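Local coordinates for protein AimR transcriptional regulator (Bacillus phage phi3T, PDB 5ZVV) that helps decide between lytic growth and lysogeny, activating transcription of the aimX locus as a dimer until the arbitrium peptide converts it into an inactive monomer, at residues 111-116 with 145-150; 329-334 with 344-349; 196-201 with 212-217. One frame throughout, in Å; residues are numbered along the deposited sequence.

Interaction 1: 111-116 with 145-150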
loop_
_atom_site.group_PDB
_atom_site.type_symbol
_atom_site.label_atom_id
_atom_site.label_comp_id
_atom_site.label_asym_id
_atom_site.label_seq_id
_atom_site.Cartn_x
_atom_site.Cartn_y
_atom_site.Cartn_z
ATOM N N GLN A 111 28.561 -11.094 9.835
ATOM C CA GLN A 111 28.257 -9.672 9.980
ATOM C C GLN A 111 27.012 -9.294 9.191
ATOM O O GLN A 111 26.184 -8.505 9.660
ATOM C CB GLN A 111 29.444 -8.826 9.519
ATOM C CG GLN A 111 30.706 -9.000 10.333
ATOM C CD GLN A 111 31.851 -8.161 9.799
ATOM O OE1 GLN A 111 31.660 -7.320 8.917
ATOM N NE2 GLN A 111 33.049 -8.386 10.328
ATOM N N GLU A 112 26.867 -9.850 7.988
ATOM C CA GLU A 112 25.714 -9.551 7.150
ATOM C C GLU A 112 24.424 -10.037 7.799
ATOM O O GLU A 112 23.431 -9.301 7.867
ATOM C CB GLU A 112 25.923 -10.186 5.776
ATOM C CG GLU A 112 24.698 -10.275 4.898
ATOM C CD GLU A 112 25.015 -10.932 3.572
ATOM O OE1 GLU A 112 26.113 -10.675 3.036
ATOM O OE2 GLU A 112 24.182 -11.720 3.077
ATOM N N TRP A 113 24.423 -11.283 8.285
ATOM C CA TRP A 113 23.268 -11.794 9.017
ATOM C C TRP A 113 22.955 -10.921 10.223
ATOM O O TRP A 113 21.789 -10.609 10.492
ATOM C CB TRP A 113 23.523 -13.232 9.466
ATOM C CG TRP A 113 23.301 -14.256 8.401
ATOM C CD1 TRP A 113 23.966 -14.366 7.214
ATOM C CD2 TRP A 113 22.361 -15.336 8.438
ATOM N NE1 TRP A 113 23.490 -15.442 6.505
ATOM C CE2 TRP A 113 22.505 -16.055 7.234
ATOM C CE3 TRP A 113 21.406 -15.762 9.370
ATOM C CZ2 TRP A 113 21.732 -17.179 6.938
ATOM C CZ3 TRP A 113 20.642 -16.878 9.076
ATOM C CH2 TRP A 113 20.808 -17.574 7.867
ATOM N N GLY A 114 23.989 -10.518 10.963
ATOM C CA GLY A 114 23.767 -9.695 12.139
ATOM C C GLY A 114 23.160 -8.350 11.799
ATOM O O GLY A 114 22.303 -7.844 12.526
ATOM N N LYS A 115 23.588 -7.756 10.684
ATOM C CA LYS A 115 23.060 -6.453 10.297
ATOM C C LYS A 115 21.627 -6.565 9.796
ATOM O O LYS A 115 20.786 -5.714 10.110
ATOM C CB LYS A 115 23.964 -5.818 9.240
ATOM C CG LYS A 115 25.281 -5.307 9.808
ATOM C CD LYS A 115 26.428 -5.440 8.814
ATOM C CE LYS A 115 26.251 -4.534 7.612
ATOM N NZ LYS A 115 27.365 -4.698 6.637
ATOM N N VAL A 116 21.324 -7.616 9.028
ATOM C CA VAL A 116 19.968 -7.781 8.513
ATOM C C VAL A 116 18.997 -8.076 9.650
ATOM O O VAL A 116 17.915 -7.484 9.731
ATOM C CB VAL A 116 19.928 -8.877 7.433
ATOM C CG1 VAL A 116 18.493 -9.149 7.008
ATOM C CG2 VAL A 116 20.761 -8.460 6.234
ATOM N N ALA A 145 22.383 -15.683 -0.383
ATOM C CA ALA A 145 21.002 -15.856 -0.819
ATOM C C ALA A 145 20.038 -15.712 0.353
ATOM O O ALA A 145 19.065 -14.950 0.282
ATOM C CB ALA A 145 20.837 -17.217 -1.494
ATOM N N GLU A 146 20.314 -16.421 1.453
ATOM C CA GLU A 146 19.440 -16.402 2.623
ATOM C C GLU A 146 19.074 -14.979 3.025
ATOM O O GLU A 146 17.893 -14.626 3.117
ATOM C CB GLU A 146 20.111 -17.132 3.790
ATOM C CG GLU A 146 20.252 -18.635 3.601
ATOM C CD GLU A 146 21.473 -19.016 2.789
ATOM O OE1 GLU A 146 22.310 -18.131 2.515
ATOM O OE2 GLU A 146 21.595 -20.205 2.424
HETATM N N MSE A 147 20.076 -14.138 3.242
HETATM C CA MSE A 147 19.799 -12.779 3.677
HETATM C C MSE A 147 19.150 -11.973 2.561
HETATM O O MSE A 147 18.247 -11.175 2.828
HETATM C CB MSE A 147 21.068 -12.105 4.189
HETATM C CG MSE A 147 21.456 -12.563 5.597
HETATM SE SE MSE A 147 19.953 -12.573 6.868
HETATM C CE MSE A 147 19.380 -14.443 6.718
ATOM N N LEU A 148 19.571 -12.214 1.313
ATOM C CA LEU A 148 18.861 -11.619 0.184
ATOM C C LEU A 148 17.380 -11.951 0.258
ATOM O O LEU A 148 16.525 -11.110 -0.044
ATOM C CB LEU A 148 19.451 -12.107 -1.141
ATOM C CG LEU A 148 20.744 -11.451 -1.631
ATOM C CD1 LEU A 148 21.274 -12.182 -2.860
ATOM C CD2 LEU A 148 20.520 -9.976 -1.932
ATOM N N PHE A 149 17.061 -13.172 0.692
ATOM C CA PHE A 149 15.674 -13.534 0.939
ATOM C C PHE A 149 15.123 -12.772 2.139
ATOM O O PHE A 149 14.095 -12.089 2.038
ATOM C CB PHE A 149 15.573 -15.047 1.152
ATOM C CG PHE A 149 14.165 -15.564 1.269
ATOM C CD1 PHE A 149 13.496 -15.536 2.481
ATOM C CD2 PHE A 149 13.523 -16.107 0.170
ATOM C CE1 PHE A 149 12.206 -16.019 2.590
ATOM C CE2 PHE A 149 12.233 -16.596 0.273
ATOM C CZ PHE A 149 11.575 -16.549 1.488
ATOM N N PHE A 150 15.825 -12.840 3.276
ATOM C CA PHE A 150 15.229 -12.379 4.526
ATOM C C PHE A 150 15.121 -10.863 4.577
ATOM O O PHE A 150 14.172 -10.333 5.166
ATOM C CB PHE A 150 16.026 -12.896 5.726
ATOM C CG PHE A 150 15.329 -12.695 7.042
ATOM C CD1 PHE A 150 14.258 -13.498 7.400
ATOM C CD2 PHE A 150 15.737 -11.700 7.915
ATOM C CE1 PHE A 150 13.609 -13.315 8.606
ATOM C CE2 PHE A 150 15.095 -11.512 9.123
ATOM C CZ PHE A 150 14.026 -12.321 9.469
HETATM O O HOH W 1 24.421 -17.481 4.791
#
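Met147, present as selenomethionine, reaches across one face of the indole of Trp113, and the two side chains cross at about a right angle. CG lies anti to the carbonyl carbon (chi1 -77°), and the chain then bends at chi2 and again at chi3 (94°). Met147 CE thereby sits only 3.3 Å from the centroid of the six-membered ring of Trp113, almost exactly on the normal, a CH-pi contact. Met147 SE stands 4.1 Å from the centroid of the five-membered ring, so the pair is also a Met-aromatic contact. A long, flexible, polarisable side chain suits this place, because it can spread over both rings. Val116 CG1 approaches from the next helical turn, 3.7 Å from Met147 SE, and also meets the edge of the Phe150 ring. The indole N-H is satisfied through water: Trp113 NE1 donates to a water at 2.8 Å, which in turn donates to Glu146 OE1. Glu112 slides past Met147 the opposite way; its extended chain brings its carboxylate to Lys143 N and Ser144 OG just before helix 145-161, whose dipole probably favours the negative charge. The two segments run nearly parallel, 9° apart with axes 10.2 Å from each other, and helix 130-139 lies between them in sequence, an order typical of the TPR-like alpha-helical solenoid.

Interaction 2: 329-334 with 344-349; sequences FYYYYK and YYKSIR
Helices 324-338 and 341-353 form an antiparallel helical hairpin of the TPR-like fold, and segments 329-334 and 344-349 bring its two arms very close, with axes 7.6 Å apart. Ser347 sits at the closest approach. Its CB packs 3.6 Å from the backbone N of Tyr332, and the CA atoms of Ser347 and Tyr331 come within 4.8 Å; a small side chain suits such a spot. Its hydroxyl, anti to the backbone N (chi1 166°), is hydrogen-bonded to the carbonyl oxygen of Gly328, so a buried polar group is satisfied on the facing helix. Beside it the side chains of Tyr332 and Tyr344 cross obliquely, Tyr332 CD1 lying 3.8 Å from Tyr344 CE1, while Gln366 and Met370 add to the packing round Tyr344. The other flank is looser, and both its residues are partly exposed. Here Lys346 passes its aliphatic part obliquely over one face of the Tyr331 ring, CB in a CH-pi contact and CE near Tyr331 CE1, and its ammonium group leads away to Thr342 OG1, an arrangement that suits a residue both greasy and charged. Farther round, Tyr345, Ile348 and Arg349 pack on Leu379 of the second subunit, so the hairpin borders the dimer interface. The Tyr331 ring is held on both faces: Lys346 CB lies 3.8 Å above one, offset toward the rim, and Tyr330 CD2 lies 3.8 Å above the centre of the opposite one.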
loop_
_atom_site.group_PDB
_atom_site.type_symbol
_atom_site.label_atom_id
_atom_site.label_comp_id
_atom_site.label_asym_id
_atom_site.label_seq_id
_atom_site.Cartn_x
_atom_site.Cartn_y
_atom_site.Cartn_z
ATOM N N PHE A 329 -15.558 -3.825 15.969
ATOM C CA PHE A 329 -16.121 -4.648 17.041
ATOM C C PHE A 329 -16.874 -3.795 18.059
ATOM O O PHE A 329 -17.982 -4.151 18.484
ATOM C CB PHE A 329 -15.020 -5.454 17.728
ATOM C CG PHE A 329 -14.456 -6.552 16.878
ATOM C CD1 PHE A 329 -15.136 -7.751 16.739
ATOM C CD2 PHE A 329 -13.250 -6.388 16.220
ATOM C CE1 PHE A 329 -14.622 -8.766 15.957
ATOM C CE2 PHE A 329 -12.731 -7.401 15.433
ATOM C CZ PHE A 329 -13.417 -8.591 15.302
ATOM N N TYR A 330 -16.292 -2.655 18.440
ATOM C CA TYR A 330 -16.869 -1.800 19.475
ATOM C C TYR A 330 -18.282 -1.366 19.110
ATOM O O TYR A 330 -19.220 -1.525 19.902
ATOM C CB TYR A 330 -15.961 -0.585 19.691
ATOM C CG TYR A 330 -16.520 0.495 20.594
ATOM C CD1 TYR A 330 -16.368 0.427 21.974
ATOM C CD2 TYR A 330 -17.175 1.599 20.062
ATOM C CE1 TYR A 330 -16.869 1.418 22.798
ATOM C CE2 TYR A 330 -17.681 2.595 20.878
ATOM C CZ TYR A 330 -17.526 2.501 22.244
ATOM O OH TYR A 330 -18.029 3.494 23.055
ATOM N N TYR A 331 -18.457 -0.818 17.906
ATOM C CA TYR A 331 -19.791 -0.417 17.484
ATOM C C TYR A 331 -20.693 -1.613 17.206
ATOM O O TYR A 331 -21.920 -1.468 17.266
ATOM C CB TYR A 331 -19.709 0.469 16.241
ATOM C CG TYR A 331 -19.008 1.789 16.472
ATOM C CD1 TYR A 331 -19.710 2.898 16.931
ATOM C CD2 TYR A 331 -17.648 1.925 16.234
ATOM C CE1 TYR A 331 -19.074 4.105 17.145
ATOM C CE2 TYR A 331 -17.002 3.130 16.446
ATOM C CZ TYR A 331 -17.720 4.216 16.900
ATOM O OH TYR A 331 -17.085 5.418 17.111
ATOM N N TYR A 332 -20.128 -2.792 16.923
ATOM C CA TYR A 332 -20.968 -3.985 16.857
ATOM C C TYR A 332 -21.597 -4.286 18.215
ATOM O O TYR A 332 -22.795 -4.578 18.308
ATOM C CB TYR A 332 -20.165 -5.186 16.355
ATOM C CG TYR A 332 -20.938 -6.486 16.410
ATOM C CD1 TYR A 332 -22.044 -6.693 15.595
ATOM C CD2 TYR A 332 -20.566 -7.504 17.278
ATOM C CE1 TYR A 332 -22.757 -7.875 15.643
ATOM C CE2 TYR A 332 -21.274 -8.693 17.331
ATOM C CZ TYR A 332 -22.367 -8.871 16.512
ATOM O OH TYR A 332 -23.074 -10.050 16.560
ATOM N N TYR A 333 -20.804 -4.207 19.288
ATOM C CA TYR A 333 -21.345 -4.458 20.625
ATOM C C TYR A 333 -22.311 -3.358 21.051
ATOM O O TYR A 333 -23.367 -3.640 21.638
ATOM C CB TYR A 333 -20.204 -4.592 21.630
ATOM C CG TYR A 333 -19.201 -5.656 21.255
ATOM C CD1 TYR A 333 -19.617 -6.909 20.827
ATOM C CD2 TYR A 333 -17.837 -5.401 21.310
ATOM C CE1 TYR A 333 -18.703 -7.883 20.477
ATOM C CE2 TYR A 333 -16.915 -6.369 20.962
ATOM C CZ TYR A 333 -17.356 -7.607 20.545
ATOM O OH TYR A 333 -16.440 -8.570 20.198
ATOM N N LYS A 334 -21.962 -2.099 20.771
ATOM C CA LYS A 334 -22.890 -1.003 21.031
ATOM C C LYS A 334 -24.212 -1.228 20.310
ATOM O O LYS A 334 -25.278 -0.903 20.843
ATOM C CB LYS A 334 -22.273 0.330 20.607
ATOM C CG LYS A 334 -21.014 0.707 21.364
ATOM C CD LYS A 334 -21.335 1.391 22.677
ATOM C CE LYS A 334 -21.951 2.760 22.443
ATOM N NZ LYS A 334 -22.206 3.472 23.722
ATOM N N TYR A 344 -24.597 -0.503 13.863
ATOM C CA TYR A 344 -24.138 -1.514 12.917
ATOM C C TYR A 344 -23.586 -0.879 11.646
ATOM O O TYR A 344 -22.638 -1.409 11.052
ATOM C CB TYR A 344 -25.278 -2.480 12.594
ATOM C CG TYR A 344 -25.765 -3.254 13.800
ATOM C CD1 TYR A 344 -24.881 -3.983 14.585
ATOM C CD2 TYR A 344 -27.106 -3.242 14.165
ATOM C CE1 TYR A 344 -25.319 -4.690 15.691
ATOM C CE2 TYR A 344 -27.555 -3.945 15.270
ATOM C CZ TYR A 344 -26.656 -4.664 16.031
ATOM O OH TYR A 344 -27.098 -5.369 17.129
ATOM N N TYR A 345 -24.149 0.257 11.224
ATOM C CA TYR A 345 -23.597 0.982 10.083
ATOM C C TYR A 345 -22.180 1.460 10.377
ATOM O O TYR A 345 -21.273 1.308 9.549
ATOM C CB TYR A 345 -24.499 2.164 9.722
ATOM C CG TYR A 345 -25.919 1.789 9.352
ATOM C CD1 TYR A 345 -26.223 0.523 8.864
ATOM C CD2 TYR A 345 -26.956 2.704 9.488
ATOM C CE1 TYR A 345 -27.519 0.178 8.524
ATOM C CE2 TYR A 345 -28.255 2.368 9.153
ATOM C CZ TYR A 345 -28.529 1.104 8.671
ATOM O OH TYR A 345 -29.819 0.766 8.336
ATOM N N LYS A 346 -21.970 2.040 11.563
ATOM C CA LYS A 346 -20.638 2.510 11.929
ATOM C C LYS A 346 -19.662 1.349 12.067
ATOM O O LYS A 346 -18.503 1.450 11.644
ATOM C CB LYS A 346 -20.704 3.324 13.222
ATOM C CG LYS A 346 -21.483 4.627 13.091
ATOM C CD LYS A 346 -21.147 5.609 14.206
ATOM C CE LYS A 346 -22.120 5.509 15.368
ATOM N NZ LYS A 346 -23.481 5.976 14.989
ATOM N N SER A 347 -20.114 0.238 12.656
ATOM C CA SER A 347 -19.294 -0.968 12.704
ATOM C C SER A 347 -18.853 -1.382 11.306
ATOM O O SER A 347 -17.677 -1.698 11.077
ATOM C CB SER A 347 -20.068 -2.098 13.385
ATOM O OG SER A 347 -19.442 -3.351 13.164
ATOM N N ILE A 348 -19.788 -1.374 10.351
ATOM C CA ILE A 348 -19.452 -1.710 8.971
ATOM C C ILE A 348 -18.411 -0.745 8.424
ATOM O O ILE A 348 -17.440 -1.158 7.777
ATOM C CB ILE A 348 -20.721 -1.725 8.098
ATOM C CG1 ILE A 348 -21.616 -2.904 8.475
ATOM C CG2 ILE A 348 -20.357 -1.785 6.618
ATOM C CD1 ILE A 348 -22.972 -2.872 7.819
ATOM N N ARG A 349 -18.586 0.554 8.683
ATOM C CA ARG A 349 -17.651 1.539 8.145
ATOM C C ARG A 349 -16.250 1.341 8.709
ATOM O O ARG A 349 -15.254 1.538 8.001
ATOM C CB ARG A 349 -18.153 2.955 8.429
ATOM C CG ARG A 349 -19.386 3.331 7.624
ATOM C CD ARG A 349 -19.872 4.736 7.945
ATOM N NE ARG A 349 -21.091 5.058 7.206
ATOM C CZ ARG A 349 -21.108 5.579 5.983
ATOM N NH1 ARG A 349 -19.968 5.844 5.356
ATOM N NH2 ARG A 349 -22.264 5.836 5.385
#

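Interaction 3: 196-201 with 212-217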
loop_
_atom_site.group_PDB
_atom_site.type_symbol
_atom_site.label_atom_id
_atom_site.label_comp_id
_atom_site.label_asym_id
_atom_site.label_seq_id
_atom_site.Cartn_x
_atom_site.Cartn_y
_atom_site.Cartn_z
ATOM N N LEU A 196 2.506 -15.859 7.248
ATOM C CA LEU A 196 2.172 -14.532 6.739
ATOM C C LEU A 196 1.080 -14.608 5.674
ATOM O O LEU A 196 0.081 -13.877 5.733
ATOM C CB LEU A 196 3.430 -13.850 6.197
ATOM C CG LEU A 196 4.370 -13.377 7.311
ATOM C CD1 LEU A 196 5.707 -12.907 6.764
ATOM C CD2 LEU A 196 3.705 -12.270 8.120
ATOM N N GLU A 197 1.245 -15.505 4.698
ATOM C CA GLU A 197 0.233 -15.653 3.660
ATOM C C GLU A 197 -1.067 -16.220 4.212
ATOM O O GLU A 197 -2.140 -15.928 3.677
ATOM C CB GLU A 197 0.764 -16.534 2.533
ATOM C CG GLU A 197 1.861 -15.873 1.726
ATOM C CD GLU A 197 2.456 -16.797 0.690
ATOM O OE1 GLU A 197 2.419 -18.029 0.901
ATOM O OE2 GLU A 197 2.957 -16.290 -0.335
ATOM N N ALA A 198 -0.996 -17.029 5.274
ATOM C CA ALA A 198 -2.218 -17.521 5.900
ATOM C C ALA A 198 -3.045 -16.372 6.460
ATOM O O ALA A 198 -4.267 -16.319 6.263
ATOM C CB ALA A 198 -1.882 -18.527 7.002
ATOM N N ASN A 199 -2.397 -15.436 7.157
ATOM C CA ASN A 199 -3.137 -14.293 7.685
ATOM C C ASN A 199 -3.609 -13.371 6.565
ATOM O O ASN A 199 -4.707 -12.802 6.645
ATOM C CB ASN A 199 -2.282 -13.536 8.699
ATOM C CG ASN A 199 -2.088 -14.311 9.989
ATOM O OD1 ASN A 199 -2.950 -15.095 10.394
ATOM N ND2 ASN A 199 -0.953 -14.095 10.642
ATOM N N ILE A 200 -2.803 -13.218 5.509
ATOM C CA ILE A 200 -3.259 -12.472 4.337
ATOM C C ILE A 200 -4.549 -13.075 3.795
ATOM O O ILE A 200 -5.526 -12.365 3.524
ATOM C CB ILE A 200 -2.168 -12.441 3.252
ATOM C CG1 ILE A 200 -0.973 -11.601 3.700
ATOM C CG2 ILE A 200 -2.737 -11.907 1.947
ATOM C CD1 ILE A 200 0.161 -11.595 2.698
ATOM N N SER A 201 -4.573 -14.401 3.642
ATOM C CA SER A 201 -5.735 -15.064 3.063
ATOM C C SER A 201 -6.949 -14.944 3.969
ATOM O O SER A 201 -8.064 -14.709 3.489
ATOM C CB SER A 201 -5.415 -16.531 2.785
ATOM O OG SER A 201 -4.322 -16.640 1.889
ATOM N N GLN A 212 -5.020 -23.784 4.000
ATOM C CA GLN A 212 -3.918 -24.419 3.281
ATOM C C GLN A 212 -2.575 -23.946 3.816
ATOM O O GLN A 212 -1.700 -24.759 4.145
ATOM C CB GLN A 212 -4.021 -24.120 1.786
ATOM C CG GLN A 212 -5.061 -24.924 1.036
ATOM C CD GLN A 212 -5.137 -24.535 -0.431
ATOM O OE1 GLN A 212 -4.995 -23.361 -0.781
ATOM N NE2 GLN A 212 -5.352 -25.520 -1.297
ATOM N N HIS A 213 -2.394 -22.625 3.909
ATOM C CA HIS A 213 -1.124 -22.092 4.392
ATOM C C HIS A 213 -0.871 -22.487 5.843
ATOM O O HIS A 213 0.263 -22.817 6.213
ATOM C CB HIS A 213 -1.096 -20.571 4.230
ATOM C CG HIS A 213 -1.103 -20.113 2.803
ATOM N ND1 HIS A 213 -0.085 -20.409 1.922
ATOM C CD2 HIS A 213 -1.999 -19.375 2.108
ATOM C CE1 HIS A 213 -0.356 -19.875 0.744
ATOM N NE2 HIS A 213 -1.512 -19.243 0.830
ATOM N N SER A 214 -1.914 -22.461 6.679
ATOM C CA SER A 214 -1.743 -22.820 8.086
ATOM C C SER A 214 -1.324 -24.278 8.229
ATOM O O SER A 214 -0.372 -24.600 8.952
ATOM C CB SER A 214 -3.037 -22.560 8.863
ATOM O OG SER A 214 -3.421 -21.197 8.813
ATOM N N ASN A 215 -2.027 -25.174 7.533
ATOM C CA ASN A 215 -1.694 -26.591 7.594
ATOM C C ASN A 215 -0.293 -26.850 7.064
ATOM O O ASN A 215 0.438 -27.683 7.607
ATOM C CB ASN A 215 -2.726 -27.404 6.812
ATOM C CG ASN A 215 -3.992 -27.653 7.603
ATOM O OD1 ASN A 215 -3.942 -27.957 8.797
ATOM N ND2 ASN A 215 -5.136 -27.526 6.945
ATOM N N ARG A 216 0.106 -26.140 6.007
ATOM C CA ARG A 216 1.457 -26.327 5.491
ATOM C C ARG A 216 2.500 -25.859 6.502
ATOM O O ARG A 216 3.541 -26.510 6.680
ATOM C CB ARG A 216 1.620 -25.597 4.158
ATOM C CG ARG A 216 2.862 -26.026 3.416
ATOM C CD ARG A 216 2.851 -25.646 1.952
ATOM N NE ARG A 216 4.087 -26.096 1.319
ATOM C CZ ARG A 216 5.173 -25.340 1.176
ATOM N NH1 ARG A 216 6.257 -25.839 0.605
ATOM N NH2 ARG A 216 5.170 -24.082 1.594
ATOM N N ALA A 217 2.230 -24.742 7.185
ATOM C CA ALA A 217 3.126 -24.291 8.244
ATOM C C ALA A 217 3.250 -25.340 9.340
ATOM O O ALA A 217 4.356 -25.625 9.810
ATOM C CB ALA A 217 2.633 -22.965 8.822
#
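His213 contributes more contact area than any other residue here. Its CB meets the methyl group of Ala198, the two CB atoms 3.5 Å apart, and at this level the CA atoms of the two residues come within 4.9 Å. Alanine fits here, since the backbones leave little depth for anything beyond a methyl. The same Ala198 CB also touches Ser214 OG, a small polar group whose hydrogen bond goes to the carbonyl oxygen of Ala210 within its own helix. From CB, His213 turns CG anti to the carbonyl carbon, which lays the imidazole against segment 196-201, with CG 4.0 Å from Ala198 N. The helices meeting here, 184-203 and 207-220, form an antiparallel helical hairpin, the building unit of a TPR-like solenoid; segments 196-201 and 212-217 cross at -159°, with axes 8.2 Å apart. Over one face of the ring stands Glu197 CB, 3.8 Å from the centroid and 3° off the normal, a nearly perfectly centred CH-pi contact. Round the ring the other atoms find different company. CD2 comes 3.6 Å from Ser201 OG, which lies at the ring edge, and NE2, 4.0 Å from the same Ser201 OG, also lies near Glu197 CB. Glu197 OE1 stands above the ND1-CE1 side of the ring, on the same face as Glu197 CB. CE1 is the closer of these two, 3.3 Å from Glu197 OE1, with the carboxylate and ring planes inclined by 54°. So near a glutamate, the imidazole would probably be easier to protonate, and glutamate suits the position because its methylene covers the ring while its extended chain carries the charge out over the rim. The second carboxylate oxygen, Glu197 OE2, is hydrogen-bonded to a bound glycerol, probably from the crystallisation liquor.

Overall arrangement
The three contacts follow one another along a single helical array, in the order interaction 1, interaction 3, interaction 2. Interactions 1 and 2 lie on opposite sides of the chain's centre, 44 Å apart between centres, while interaction 3 lies only 11 Å from that centre. Helix 184-203 joins interactions 1 and 3: its Phe189 touches Met147, and farther along its Leu196 packs on Met156 and Leu160 of helix 145-161. The nearest atoms of interactions 1 and 3 are about 8 Å apart. Interaction 2, about 13 Å from interaction 3 by nearest atoms, is the one of the three that borders the second subunit, whereas the glycerol is bound at interaction 3.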